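Local coordinates for putative transcriptional regulator (Streptomyces coelicolor, PDB 2HXI), which probably acts as a TetR-family transcriptional regulator that binds cis-regulatory DNA through a helix-turn-helix, at residues Glu32-Ala37 / Arg53-Ser58; Glu40-Gly45 / Glu75-Val80; Arg101-Ala106 / Ala229-Leu234; Val162-Ser167 / Glu224-Ala229. All blocks are in the same frame, centred on the assembly; numbering follows the deposited sequence.

Contact 1: residues Glu32-Ala37 / Arg53-Ser58; sequences EQILDA and RKLAAS
Leu55 sends its CG anti to its own backbone N (chi1 177°), and the second torsion turns the methyl fork so that one prong faces Ile34 CG2 and the other Ala37. Ile34 answers with its CG2 branch, which is anti to its backbone N, while the longer CG1 arm runs off beside that nitrogen. The result is a right-angled crossing of two branched side chains, with Leu55 CD2 4.1 Å from Ile34 CG2. The other prong, CD1, lies over the backbone of the opposing helix: it is 3.9 Å from Ile34 O and 4.1 Å from Ala37 CB. The CB of Ala37 is directed toward the 53-58 segment, and its small methyl allows the helices to close to 7.3 Å between Ala37 CA and Leu55 CA. One leucine therefore bridges two positions a helical turn apart.

Segment 53-58 belongs to the first helix of the predicted helix-turn-helix, and the next helix of that motif, 63-66, adds Leu66, which touches both Ile34 and Leu55. Ala38 and Leu41, further along helix 31-43, extend the same apolar patch under Leu55. Near the end of helix 52-58, Ser58 folds its hydroxyl back to donate to Leu55 O at 2.7 Å from OG. The C=O...OG angle is 128°, with OG tilted 19° from the carbonyl plane, so the bond comes in from well off the carbonyl axis. Asp36, turned away from Leu55, pairs with Arg83 NE. Every contact between the two segments is van der Waals, which implies that their spacing is set by the shapes of methyl groups.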
# COMPACT_ATOMS: atom_id res chain seq x y z
N GLU B 32 17.06 19.84 11.86
CA GLU B 32 16.38 20.29 10.63
C GLU B 32 17.29 20.35 9.38
O GLU B 32 16.95 19.78 8.34
CB GLU B 32 15.58 21.59 10.86
CG GLU B 32 14.33 21.42 11.77
CD GLU B 32 14.65 21.29 13.29
OE1 GLU B 32 15.82 21.50 13.71
OE2 GLU B 32 13.69 20.99 14.07
N GLN B 33 18.45 20.98 9.48
CA GLN B 33 19.44 21.00 8.40
C GLN B 33 19.97 19.61 7.96
O GLN B 33 20.17 19.33 6.76
CB GLN B 33 20.59 21.93 8.76
CG GLN B 33 20.18 23.39 8.77
CD GLN B 33 21.25 24.23 9.30
OE1 GLN B 33 21.73 24.01 10.42
NE2 GLN B 33 21.71 25.19 8.48
N ILE B 34 20.28 18.77 8.94
CA ILE B 34 20.68 17.39 8.69
C ILE B 34 19.57 16.65 7.88
O ILE B 34 19.86 16.00 6.87
CB ILE B 34 20.98 16.67 10.04
CG1 ILE B 34 22.19 17.38 10.75
CG2 ILE B 34 21.27 15.21 9.81
CD1 ILE B 34 22.38 16.89 12.25
N LEU B 35 18.32 16.79 8.34
CA LEU B 35 17.19 16.08 7.71
C LEU B 35 16.99 16.53 6.25
O LEU B 35 16.72 15.69 5.37
CB LEU B 35 15.94 16.37 8.53
CG LEU B 35 16.03 15.74 9.91
CD1 LEU B 35 14.84 16.26 10.73
CD2 LEU B 35 16.06 14.30 9.90
N ASP B 36 17.10 17.83 6.02
CA ASP B 36 17.01 18.40 4.69
C ASP B 36 18.17 17.98 3.77
O ASP B 36 17.98 17.74 2.56
CB ASP B 36 16.90 19.92 4.76
CG ASP B 36 15.48 20.42 5.10
OD1 ASP B 36 14.50 19.62 5.19
OD2 ASP B 36 15.36 21.64 5.32
N ALA B 37 19.37 17.87 4.32
CA ALA B 37 20.48 17.34 3.51
C ALA B 37 20.19 15.91 3.13
O ALA B 37 20.44 15.45 1.98
CB ALA B 37 21.81 17.45 4.28
N ARG B 53 26.95 7.17 6.73
CA ARG B 53 28.32 7.58 6.37
C ARG B 53 28.34 8.69 5.32
O ARG B 53 29.00 9.71 5.54
CB ARG B 53 29.10 6.35 5.87
CG ARG B 53 30.58 6.68 5.54
CD ARG B 53 31.27 5.42 4.90
NE ARG B 53 30.47 4.81 3.79
CZ ARG B 53 30.37 5.24 2.52
NH1 ARG B 53 31.04 6.28 2.07
NH2 ARG B 53 29.58 4.61 1.66
N LYS B 54 27.60 8.50 4.22
CA LYS B 54 27.51 9.52 3.14
C LYS B 54 26.88 10.81 3.63
O LYS B 54 27.36 11.92 3.35
CB LYS B 54 26.78 8.97 1.90
CG LYS B 54 26.70 10.07 0.73
CD LYS B 54 25.95 9.52 -0.53
CE LYS B 54 26.13 10.44 -1.79
NZ LYS B 54 25.10 10.20 -2.91
N LEU B 55 25.80 10.68 4.44
CA LEU B 55 25.15 11.86 4.97
C LEU B 55 26.15 12.64 5.83
O LEU B 55 26.30 13.86 5.70
CB LEU B 55 23.93 11.45 5.85
CG LEU B 55 23.22 12.64 6.51
CD1 LEU B 55 22.67 13.67 5.52
CD2 LEU B 55 22.04 12.03 7.38
N ALA B 56 26.91 11.93 6.68
CA ALA B 56 27.86 12.63 7.58
C ALA B 56 28.94 13.39 6.79
O ALA B 56 29.31 14.53 7.13
CB ALA B 56 28.52 11.60 8.53
N ALA B 57 29.42 12.72 5.78
CA ALA B 57 30.46 13.21 4.91
C ALA B 57 30.00 14.47 4.17
O ALA B 57 30.74 15.40 4.04
CB ALA B 57 30.81 12.16 3.91
N SER B 58 28.74 14.49 3.75
CA SER B 58 28.18 15.67 3.09
C SER B 58 28.08 16.87 4.04
O SER B 58 28.07 18.05 3.59
CB SER B 58 26.80 15.25 2.52
OG SER B 58 25.78 15.39 3.50

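Contact 2: residues Glu40-Gly45 / Glu75-Val80; sequences ELLLAG and ELLRAV
Val80 N donates to Leu76 O at 2.9 Å, a regular turn of helix 73-88, the long helix that in the TetR fold follows the helix-turn-helix. That turn presents the Val80 side chain to Leu42, near the end of helix 31-43. The contact itself is a three-residue apolar cluster in which one methyl, Leu42 CD1, meets two partners that sit a turn apart on the longer helix. It lies 4.0 Å from Val80 CG1, the branch that is anti to the valine's own nitrogen, and it meets both partners at a slant.

Leu77 reaches the same methyl differently. Its CB leaves the helix roughly across the direction of Leu42, and only the far end of the extended chain (chi2 -177°) brings a methyl into range. The backbones remain well apart, 9.4 Å between Leu42 CA and Val80 CA, so the gap is spanned by side chains, chiefly the long arm of Leu42. Phe50 and Gln118 also pack on Leu42, Gln118 coming from helix 117-126, which supplies Leu119 to Val80 as well; the DNA-binding region thus meets the rest of the chain here.

Away from Leu42, Arg78 and Glu75 form a salt bridge one turn apart, NH1 to OE1 at 3.1 Å, though as a hydrogen bond it is weak, with an angle of 134°. Arg78 NE bonds to Gly127 O. On the apolar side, the second methyl touching Leu42 CD1 is Leu77 CD2, at 4.1 Å.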
# COMPACT_ATOMS: atom_id res chain seq x y z
N GLU B 40 17.67 15.42 0.25
CA GLU B 40 18.20 15.65 -1.06
C GLU B 40 19.05 14.49 -1.48
O GLU B 40 18.93 14.00 -2.60
CB GLU B 40 18.96 16.96 -1.11
CG GLU B 40 19.66 17.05 -2.48
CD GLU B 40 20.10 18.44 -2.86
OE1 GLU B 40 20.06 19.36 -2.02
OE2 GLU B 40 20.51 18.60 -4.02
N LEU B 41 19.88 13.98 -0.58
CA LEU B 41 20.70 12.82 -0.92
C LEU B 41 19.87 11.64 -1.35
O LEU B 41 20.23 10.93 -2.30
CB LEU B 41 21.66 12.41 0.23
CG LEU B 41 22.72 13.48 0.45
CD1 LEU B 41 23.47 13.17 1.74
CD2 LEU B 41 23.72 13.54 -0.73
N LEU B 42 18.73 11.44 -0.66
CA LEU B 42 17.81 10.38 -0.98
C LEU B 42 17.09 10.50 -2.34
O LEU B 42 16.68 9.48 -2.90
CB LEU B 42 16.81 10.20 0.16
CG LEU B 42 17.36 9.42 1.37
CD1 LEU B 42 16.67 9.85 2.68
CD2 LEU B 42 17.27 7.87 1.27
N LEU B 43 16.91 11.72 -2.83
CA LEU B 43 16.38 11.94 -4.17
C LEU B 43 17.23 11.14 -5.14
O LEU B 43 16.90 9.99 -5.46
CB LEU B 43 16.41 13.41 -4.54
CG LEU B 43 15.15 14.17 -4.23
CD1 LEU B 43 15.21 15.53 -4.88
CD2 LEU B 43 13.91 13.44 -4.73
N ALA B 44 18.36 11.73 -5.53
CA ALA B 44 19.21 11.15 -6.57
C ALA B 44 19.98 10.03 -5.95
O ALA B 44 20.93 10.26 -5.18
CB ALA B 44 20.14 12.20 -7.16
N GLY B 45 19.57 8.81 -6.26
CA GLY B 45 20.12 7.64 -5.62
C GLY B 45 21.36 7.10 -6.32
O GLY B 45 22.31 7.85 -6.61
N GLU B 75 14.90 5.82 12.96
CA GLU B 75 14.42 7.08 13.53
C GLU B 75 14.87 8.26 12.67
O GLU B 75 14.16 9.27 12.53
CB GLU B 75 14.88 7.28 14.98
CG GLU B 75 14.04 6.59 16.05
CD GLU B 75 12.53 6.60 15.75
OE1 GLU B 75 11.86 7.66 15.90
OE2 GLU B 75 12.01 5.54 15.37
N LEU B 76 16.07 8.13 12.11
CA LEU B 76 16.60 9.12 11.17
C LEU B 76 15.70 9.16 9.93
O LEU B 76 15.25 10.21 9.57
CB LEU B 76 18.05 8.75 10.78
CG LEU B 76 18.84 9.64 9.82
CD1 LEU B 76 20.27 9.13 9.64
CD2 LEU B 76 18.24 9.66 8.50
N LEU B 77 15.46 8.02 9.29
CA LEU B 77 14.57 7.93 8.11
C LEU B 77 13.15 8.40 8.37
O LEU B 77 12.58 9.07 7.53
CB LEU B 77 14.57 6.54 7.48
CG LEU B 77 15.89 6.15 6.78
CD1 LEU B 77 15.81 4.79 6.11
CD2 LEU B 77 16.39 7.24 5.78
N ARG B 78 12.56 8.07 9.51
CA ARG B 78 11.24 8.63 9.85
C ARG B 78 11.30 10.13 9.92
O ARG B 78 10.39 10.81 9.48
CB ARG B 78 10.77 8.14 11.24
CG ARG B 78 10.46 6.68 11.36
CD ARG B 78 9.81 6.48 12.73
NE ARG B 78 8.53 7.17 12.90
CZ ARG B 78 8.07 7.63 14.07
NH1 ARG B 78 8.80 7.50 15.17
NH2 ARG B 78 6.88 8.21 14.17
N ALA B 79 12.39 10.66 10.49
CA ALA B 79 12.53 12.06 10.69
C ALA B 79 12.68 12.75 9.34
O ALA B 79 12.15 13.81 9.12
CB ALA B 79 13.71 12.36 11.61
N VAL B 80 13.40 12.09 8.44
CA VAL B 80 13.48 12.63 7.09
C VAL B 80 12.08 12.56 6.38
O VAL B 80 11.69 13.46 5.66
CB VAL B 80 14.49 11.82 6.25
CG1 VAL B 80 14.61 12.50 4.91
CG2 VAL B 80 15.90 11.82 6.96

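Contact 3: residues Arg101-Ala106 / Ala229-Leu234; sequences RLTAVA and AHLAHL
Apolar packing comes first: Leu102 and Leu231 point at each other across the two helices and slant past one another, with Leu102 CD1 3.9 Å from Leu231 CD2. The other methyl of Leu231, CD1, tucks in lower down, 4.0 Å from Leu102 CB, so the leucine fork straddles the base and the end of its partner. Val140 and Ala143 of helix 131-146 pack on Leu102 as well.

A mixed contact follows at the edge of this patch. Thr103 OG1 approaches Leu231 CD1 to 3.2 Å, a close oxygen-to-methyl approach. The hydroxyl stands beside the backbone nitrogen (chi1 -60°) and is spent on its own helix, bonding to Lys99 O; towards the leucine it offers only van der Waals contact.

The two segments belong to the all-helical C-terminal domain of a TetR-type regulator, where helix 219-237 also lies against the second subunit, as expected for the dimer-forming helices of this family. Helix 98-113 packs on it from within the same chain.

Aromatic contacts lie on another side of helix 219-237. His233 CD2 sits 3.9 Å above the plane of the His230 ring, offset toward its rim, while His230 O lies at the edge of the His233 ring, in its plane. Both histidines pack against Ala229 of the second subunit.

Among charged groups, Arg101 turns its chain away from Leu231 and pairs its NE with Glu139 in a salt bridge.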
# COMPACT_ATOMS: atom_id res chain seq x y z
N ARG B 101 -10.49 19.84 -0.07
CA ARG B 101 -9.32 20.03 0.83
C ARG B 101 -8.65 18.69 1.09
O ARG B 101 -7.40 18.56 0.94
CB ARG B 101 -9.82 20.66 2.16
CG ARG B 101 -10.19 22.15 1.99
CD ARG B 101 -10.94 22.67 3.23
NE ARG B 101 -10.09 22.70 4.41
CZ ARG B 101 -10.53 23.03 5.62
NH1 ARG B 101 -11.83 23.33 5.78
NH2 ARG B 101 -9.68 23.08 6.66
N LEU B 102 -9.43 17.66 1.37
CA LEU B 102 -8.83 16.34 1.66
C LEU B 102 -8.16 15.81 0.39
O LEU B 102 -7.10 15.23 0.47
CB LEU B 102 -9.92 15.35 2.16
CG LEU B 102 -10.49 15.64 3.57
CD1 LEU B 102 -11.61 14.60 3.87
CD2 LEU B 102 -9.30 15.62 4.61
N THR B 103 -8.77 16.09 -0.76
CA THR B 103 -8.23 15.61 -2.06
C THR B 103 -6.93 16.33 -2.35
O THR B 103 -5.94 15.71 -2.73
CB THR B 103 -9.29 15.81 -3.20
OG1 THR B 103 -10.47 15.06 -2.86
CG2 THR B 103 -8.71 15.27 -4.51
N ALA B 104 -6.93 17.64 -2.10
CA ALA B 104 -5.72 18.45 -2.31
C ALA B 104 -4.55 17.99 -1.45
O ALA B 104 -3.41 17.91 -1.93
CB ALA B 104 -6.05 19.98 -2.15
N VAL B 105 -4.80 17.75 -0.18
CA VAL B 105 -3.75 17.20 0.65
C VAL B 105 -3.25 15.82 0.12
O VAL B 105 -2.06 15.60 0.01
CB VAL B 105 -4.24 17.08 2.11
CG1 VAL B 105 -3.22 16.27 3.00
CG2 VAL B 105 -4.50 18.48 2.68
N ALA B 106 -4.16 14.86 -0.11
CA ALA B 106 -3.78 13.55 -0.63
C ALA B 106 -2.91 13.70 -1.93
O ALA B 106 -1.85 13.01 -2.08
CB ALA B 106 -5.05 12.77 -0.94
N ALA B 229 -13.84 7.65 -4.18
CA ALA B 229 -14.81 6.65 -3.69
C ALA B 229 -14.85 6.76 -2.15
O ALA B 229 -15.91 6.70 -1.48
CB ALA B 229 -14.37 5.25 -4.07
N HIS B 230 -13.67 6.86 -1.57
CA HIS B 230 -13.60 6.87 -0.10
C HIS B 230 -14.26 8.16 0.47
O HIS B 230 -15.01 8.12 1.44
CB HIS B 230 -12.16 6.78 0.37
CG HIS B 230 -12.07 6.51 1.85
ND1 HIS B 230 -12.27 5.26 2.38
CD2 HIS B 230 -11.87 7.35 2.92
CE1 HIS B 230 -12.13 5.31 3.70
NE2 HIS B 230 -11.95 6.58 4.06
N LEU B 231 -13.98 9.30 -0.15
CA LEU B 231 -14.55 10.57 0.32
C LEU B 231 -16.08 10.59 0.09
O LEU B 231 -16.79 11.19 0.86
CB LEU B 231 -13.83 11.80 -0.31
CG LEU B 231 -12.28 11.85 -0.12
CD1 LEU B 231 -11.80 13.20 -0.66
CD2 LEU B 231 -11.95 11.70 1.36
N ALA B 232 -16.58 9.86 -0.93
CA ALA B 232 -18.04 9.76 -1.15
C ALA B 232 -18.63 8.98 0.01
O ALA B 232 -19.74 9.31 0.45
CB ALA B 232 -18.33 9.02 -2.48
N HIS B 233 -17.91 7.98 0.50
CA HIS B 233 -18.36 7.20 1.69
C HIS B 233 -18.45 8.11 2.93
O HIS B 233 -19.44 8.08 3.72
CB HIS B 233 -17.44 5.95 1.92
CG HIS B 233 -17.12 5.64 3.37
ND1 HIS B 233 -17.89 4.81 4.16
CD2 HIS B 233 -16.02 5.96 4.11
CE1 HIS B 233 -17.31 4.68 5.34
NE2 HIS B 233 -16.19 5.39 5.35
N LEU B 234 -17.43 8.96 3.10
CA LEU B 234 -17.46 9.87 4.26
C LEU B 234 -18.63 10.82 4.06
O LEU B 234 -19.28 11.15 5.04
CB LEU B 234 -16.17 10.69 4.43
CG LEU B 234 -14.99 9.76 4.75
CD1 LEU B 234 -13.71 10.60 4.67
CD2 LEU B 234 -15.18 9.14 6.11

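Contact 4: residues Val162-Ser167 / Glu224-Ala229; sequences VILISS and EEILAA
Leu164 gives up more surface here than any other residue, its CB directed toward helix 219-237; Ile226 receives it, while Leu227 meets the neighbouring Ile165. With CG anti to its backbone N (chi1 178°), Leu164 reaches across so that CD1 lies 3.8 Å from Ile226 CG2. That methyl is the short branch of the isoleucine, and the two side chains pass at a slant.

The CB of Leu227 leaves across the line to the partner helix, but the end of the side chain comes nearer, bringing CD1 to 4.2 Å from Ile165 CG1. The two residues are also where the backbones come closest, 7.5 Å between Ile165 CA and Leu227 CA.

Behind this layer, two buried serines donate to their own helix, Ser166 OG to Val162 O and Ser167 OG to Ile163 O, each at 2.8 Å; each carbonyl also takes the serine's backbone N-H, from the opposite face. Ser167 OG is also met by Arg219 of the second subunit.

Helices 154-173 and 219-237 thus pair within one chain, with Ala106 of helix 98-113 wedged against Ile165 and Leu227. The second subunit closes another side: its own Leu164 packs on Leu164, and its Arg160 forms a salt bridge with Glu225, consistent with the TetR-family dimer bundle.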
# COMPACT_ATOMS: atom_id res chain seq x y z
N VAL B 162 -6.02 8.06 6.30
CA VAL B 162 -4.54 8.11 6.15
C VAL B 162 -3.94 6.76 5.89
O VAL B 162 -3.02 6.68 5.12
CB VAL B 162 -3.87 8.83 7.35
CG1 VAL B 162 -2.33 8.76 7.28
CG2 VAL B 162 -4.37 10.30 7.35
N ILE B 163 -4.46 5.71 6.52
CA ILE B 163 -4.07 4.35 6.09
C ILE B 163 -4.31 4.17 4.56
O ILE B 163 -3.47 3.66 3.85
CB ILE B 163 -4.84 3.30 6.83
CG1 ILE B 163 -4.24 3.13 8.25
CG2 ILE B 163 -4.75 1.95 6.07
CD1 ILE B 163 -5.05 2.32 9.25
N LEU B 164 -5.47 4.57 4.08
CA LEU B 164 -5.74 4.44 2.63
C LEU B 164 -4.69 5.20 1.78
O LEU B 164 -4.06 4.61 0.89
CB LEU B 164 -7.14 4.94 2.32
CG LEU B 164 -7.57 4.91 0.88
CD1 LEU B 164 -7.43 3.57 0.12
CD2 LEU B 164 -8.96 5.43 0.68
N ILE B 165 -4.54 6.47 2.05
CA ILE B 165 -3.64 7.36 1.25
C ILE B 165 -2.20 6.84 1.28
O ILE B 165 -1.53 6.67 0.24
CB ILE B 165 -3.68 8.81 1.78
CG1 ILE B 165 -5.05 9.41 1.49
CG2 ILE B 165 -2.60 9.67 1.07
CD1 ILE B 165 -5.33 10.72 2.22
N SER B 166 -1.71 6.61 2.49
CA SER B 166 -0.36 6.05 2.68
C SER B 166 -0.14 4.71 2.04
O SER B 166 0.89 4.48 1.39
CB SER B 166 0.01 6.10 4.17
OG SER B 166 -0.70 5.12 4.93
N SER B 167 -1.12 3.83 2.15
CA SER B 167 -1.01 2.48 1.58
C SER B 167 -0.88 2.59 0.09
O SER B 167 -0.05 1.89 -0.49
CB SER B 167 -2.22 1.63 1.87
OG SER B 167 -2.19 1.24 3.28
N GLU B 224 -6.69 8.63 -7.64
CA GLU B 224 -7.74 9.59 -7.57
C GLU B 224 -9.15 8.98 -7.46
O GLU B 224 -10.00 9.46 -6.69
CB GLU B 224 -7.62 10.50 -8.78
CG GLU B 224 -6.39 11.41 -8.61
CD GLU B 224 -6.19 12.37 -9.75
OE1 GLU B 224 -7.19 12.99 -10.17
OE2 GLU B 224 -5.02 12.53 -10.19
N GLU B 225 -9.40 7.90 -8.19
CA GLU B 225 -10.72 7.26 -8.20
C GLU B 225 -11.02 6.50 -6.91
O GLU B 225 -12.16 6.50 -6.40
CB GLU B 225 -10.87 6.35 -9.43
CG GLU B 225 -10.96 7.15 -10.74
CD GLU B 225 -10.82 6.26 -11.98
OE1 GLU B 225 -11.25 5.10 -11.92
OE2 GLU B 225 -10.29 6.78 -13.01
N ILE B 226 -10.00 5.91 -6.38
CA ILE B 226 -10.14 5.16 -5.12
C ILE B 226 -10.33 6.18 -3.99
O ILE B 226 -11.16 5.99 -3.07
CB ILE B 226 -8.90 4.25 -4.90
CG1 ILE B 226 -8.84 3.05 -5.88
CG2 ILE B 226 -8.83 3.76 -3.44
CD1 ILE B 226 -7.47 2.43 -5.97
N LEU B 227 -9.55 7.25 -4.04
CA LEU B 227 -9.73 8.34 -3.04
C LEU B 227 -11.12 8.95 -3.11
O LEU B 227 -11.79 9.11 -2.08
CB LEU B 227 -8.65 9.41 -3.28
CG LEU B 227 -8.71 10.58 -2.28
CD1 LEU B 227 -8.48 10.12 -0.83
CD2 LEU B 227 -7.69 11.63 -2.74
N ALA B 228 -11.60 9.22 -4.34
CA ALA B 228 -12.92 9.89 -4.48
C ALA B 228 -14.01 8.95 -3.95
O ALA B 228 -14.95 9.41 -3.27
CB ALA B 228 -13.16 10.14 -5.94
N ALA B 229 -13.84 7.65 -4.18
CA ALA B 229 -14.81 6.65 -3.69
C ALA B 229 -14.85 6.76 -2.15
O ALA B 229 -15.91 6.70 -1.48
CB ALA B 229 -14.37 5.25 -4.07

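How the contacts relate
The four contacts fall into two pairs. Contacts 1 and 2 share helix 31-43 in the DNA-binding region and touch, Leu35 CD2 lying 3.5 Å from Ala79 CB. Contacts 3 and 4 share helix 219-237, and Ala229 itself, in the C-terminal domain; their centres are about 7 Å apart, and Ala106 CB lies 3.4 Å from Leu227 CD2. Between the pairs, centres are about 24 to 35 Å apart. All four are buried and rest on aliphatic packing, but contacts 2 and 4 join buried residues alone, whereas contacts 1 and 3 each include a partly exposed one; contact 4 lies nearest the chain's centre. Only contacts 3 and 4 also meet the second subunit.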